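Long-range contact in SusD homolog (Bacteroides thetaiotaomicron VPI-5482, PDB 3FDH), which is a SusD/RagB-family protein, probably an outer-membrane lipoprotein that binds glycans for uptake: residues Gly200-Arg204 with Leu332-Leu338. Residues are numbered along the deposited sequence; the frame is centred on the assembly and turned at random.
Sequences GLKAR and LMSYHEL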
loop_
_atom_site.group_PDB
_atom_site.type_symbol
_atom_site.label_atom_id
_atom_site.label_comp_id
_atom_site.label_asym_id
_atom_site.label_seq_id
_atom_site.Cartn_x
_atom_site.Cartn_y
_atom_site.Cartn_z
ATOM N N GLY A 200 -6.311 -6.949 -11.784
ATOM C CA GLY A 200 -5.713 -7.134 -10.456
ATOM C C GLY A 200 -6.402 -6.216 -9.524
ATOM O O GLY A 200 -6.753 -6.603 -8.377
ATOM N N LEU A 201 -6.702 -5.009 -10.035
ATOM C CA LEU A 201 -7.381 -3.988 -9.184
ATOM C C LEU A 201 -8.846 -4.380 -8.933
ATOM O O LEU A 201 -9.406 -4.172 -7.851
ATOM C CB LEU A 201 -7.259 -2.582 -9.785
ATOM C CG LEU A 201 -5.873 -1.928 -9.765
ATOM C CD1 LEU A 201 -5.915 -0.596 -10.528
ATOM C CD2 LEU A 201 -5.386 -1.734 -8.339
ATOM N N LYS A 202 -9.466 -4.982 -9.940
ATOM C CA LYS A 202 -10.809 -5.491 -9.760
ATOM C C LYS A 202 -10.825 -6.542 -8.662
ATOM O O LYS A 202 -11.761 -6.645 -7.896
ATOM C CB LYS A 202 -11.424 -6.049 -11.059
ATOM C CG LYS A 202 -11.866 -4.908 -12.009
ATOM C CD LYS A 202 -12.755 -5.326 -13.161
ATOM C CE LYS A 202 -14.153 -5.545 -12.698
ATOM N NZ LYS A 202 -15.092 -5.743 -13.814
ATOM N N ALA A 203 -9.773 -7.312 -8.560
ATOM C CA ALA A 203 -9.705 -8.325 -7.506
ATOM C C ALA A 203 -9.564 -7.620 -6.167
ATOM O O ALA A 203 -10.295 -7.895 -5.206
ATOM C CB ALA A 203 -8.565 -9.283 -7.743
ATOM N N ARG A 204 -8.620 -6.682 -6.097
ATOM C CA ARG A 204 -8.368 -5.961 -4.836
ATOM C C ARG A 204 -9.627 -5.310 -4.326
ATOM O O ARG A 204 -9.976 -5.375 -3.142
ATOM C CB ARG A 204 -7.297 -4.874 -5.033
ATOM C CG ARG A 204 -7.169 -3.892 -3.862
ATOM C CD ARG A 204 -6.184 -2.745 -4.190
ATOM N NE ARG A 204 -4.755 -3.098 -4.077
ATOM C CZ ARG A 204 -3.782 -2.201 -4.206
ATOM N NH1 ARG A 204 -4.072 -0.936 -4.483
ATOM N NH2 ARG A 204 -2.533 -2.540 -4.026
ATOM N N LEU A 332 2.595 -0.449 -7.001
ATOM C CA LEU A 332 1.194 0.006 -7.034
ATOM C C LEU A 332 0.326 -1.205 -6.768
ATOM O O LEU A 332 -0.738 -1.100 -6.161
ATOM C CB LEU A 332 0.808 0.714 -8.311
ATOM C CG LEU A 332 1.413 2.109 -8.500
ATOM C CD1 LEU A 332 0.869 2.783 -9.790
ATOM C CD2 LEU A 332 1.139 3.015 -7.309
HETATM N N MSE A 333 0.807 -2.360 -7.219
HETATM C CA MSE A 333 0.156 -3.614 -6.859
HETATM C C MSE A 333 1.074 -4.740 -7.207
HETATM O O MSE A 333 1.500 -4.875 -8.370
HETATM C CB MSE A 333 -1.232 -3.770 -7.490
HETATM C CG MSE A 333 -2.038 -4.907 -6.792
HETATM SE SE MSE A 333 -3.658 -5.456 -7.721
HETATM C CE MSE A 333 -3.928 -7.094 -6.720
ATOM N N SER A 334 1.414 -5.506 -6.169
ATOM C CA SER A 334 2.355 -6.616 -6.300
ATOM C C SER A 334 1.757 -7.948 -6.696
ATOM O O SER A 334 0.573 -8.241 -6.515
ATOM C CB SER A 334 3.137 -6.784 -5.023
ATOM O OG SER A 334 2.293 -7.192 -3.963
ATOM N N TYR A 335 2.636 -8.772 -7.269
ATOM C CA TYR A 335 2.248 -10.106 -7.603
ATOM C C TYR A 335 1.905 -10.856 -6.330
ATOM O O TYR A 335 0.923 -11.600 -6.277
ATOM C CB TYR A 335 3.356 -10.820 -8.358
ATOM C CG TYR A 335 3.115 -12.298 -8.620
ATOM C CD1 TYR A 335 2.098 -12.743 -9.443
ATOM C CD2 TYR A 335 3.954 -13.260 -8.052
ATOM C CE1 TYR A 335 1.898 -14.099 -9.652
ATOM C CE2 TYR A 335 3.779 -14.605 -8.288
ATOM C CZ TYR A 335 2.763 -15.023 -9.077
ATOM O OH TYR A 335 2.636 -16.384 -9.301
ATOM N N HIS A 336 2.669 -10.603 -5.270
ATOM C CA HIS A 336 2.420 -11.318 -4.006
ATOM C C HIS A 336 1.061 -10.944 -3.469
ATOM O O HIS A 336 0.342 -11.808 -2.995
ATOM C CB HIS A 336 3.538 -11.240 -2.919
ATOM C CG HIS A 336 4.039 -9.871 -2.610
ATOM N ND1 HIS A 336 5.041 -9.261 -3.353
ATOM C CD2 HIS A 336 3.711 -9.004 -1.616
ATOM C CE1 HIS A 336 5.283 -8.066 -2.832
ATOM N NE2 HIS A 336 4.474 -7.880 -1.795
ATOM N N GLU A 337 0.714 -9.665 -3.551
ATOM C CA GLU A 337 -0.609 -9.235 -3.078
ATOM C C GLU A 337 -1.690 -9.983 -3.854
ATOM O O GLU A 337 -2.691 -10.437 -3.303
ATOM C CB GLU A 337 -0.856 -7.721 -3.221
ATOM C CG GLU A 337 -2.278 -7.388 -2.892
ATOM C CD GLU A 337 -2.700 -5.952 -3.144
ATOM O OE1 GLU A 337 -1.874 -5.030 -3.342
ATOM O OE2 GLU A 337 -3.909 -5.762 -3.202
ATOM N N LEU A 338 -1.473 -10.145 -5.137
ATOM C CA LEU A 338 -2.495 -10.805 -5.968
ATOM C C LEU A 338 -2.647 -12.277 -5.558
ATOM O O LEU A 338 -3.732 -12.861 -5.550
ATOM C CB LEU A 338 -2.134 -10.681 -7.451
ATOM C CG LEU A 338 -3.181 -11.155 -8.440
ATOM C CD1 LEU A 338 -4.309 -10.160 -8.526
ATOM C CD2 LEU A 338 -2.496 -11.409 -9.816
#
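Gly200 and Leu338 bring their backbones closest, with CA atoms 6.6 Å apart, where a middle turn of helix 191-208 meets the first turn of helix 335-348. Leu332 and Met333, on the chain leading into that turn, share Ala238 as their backbone hydrogen-bonding partner, a classic beta bulge; Ser334 then N-caps the helix, its OG accepting from Glu337 N at 3.0 Å. The selenomethionine Met333 reaches out extended and lays its end against bare backbone: Met333 CE lies 3.3 Å from Gly200 O, at a place with no side chain in the way. The Leu201 and Met333 side chains run past each other in opposite directions, Leu201 CD2 4.1 Å from Met333 SE, and Leu338 CD1 packs on Gly200 CA. In the mainly helical SusD-like fold, whose family belongs to the TPR clan, this buried contact ties two helices far apart in sequence. Arg204, bent at chi3 (-78°), turns its guanidinium side-on to the Glu337 carboxylate, the planes only 4° apart. Arg204 NE donates to Glu337 OE2 at 2.9 Å and Arg204 NH2 to Glu337 OE1 at 2.7 Å, the latter nearly straight (178°), both on syn lone pairs. A weak hydrogen bond from Arg204 NH2 reaches Leu332 O (3.1 Å), which is also hydrogen-bonded to Tyr118 OH. A leucine in place of Arg204 would probably leave the Glu337 carboxylate buried without its countercharge and close to the like charge of Glu433.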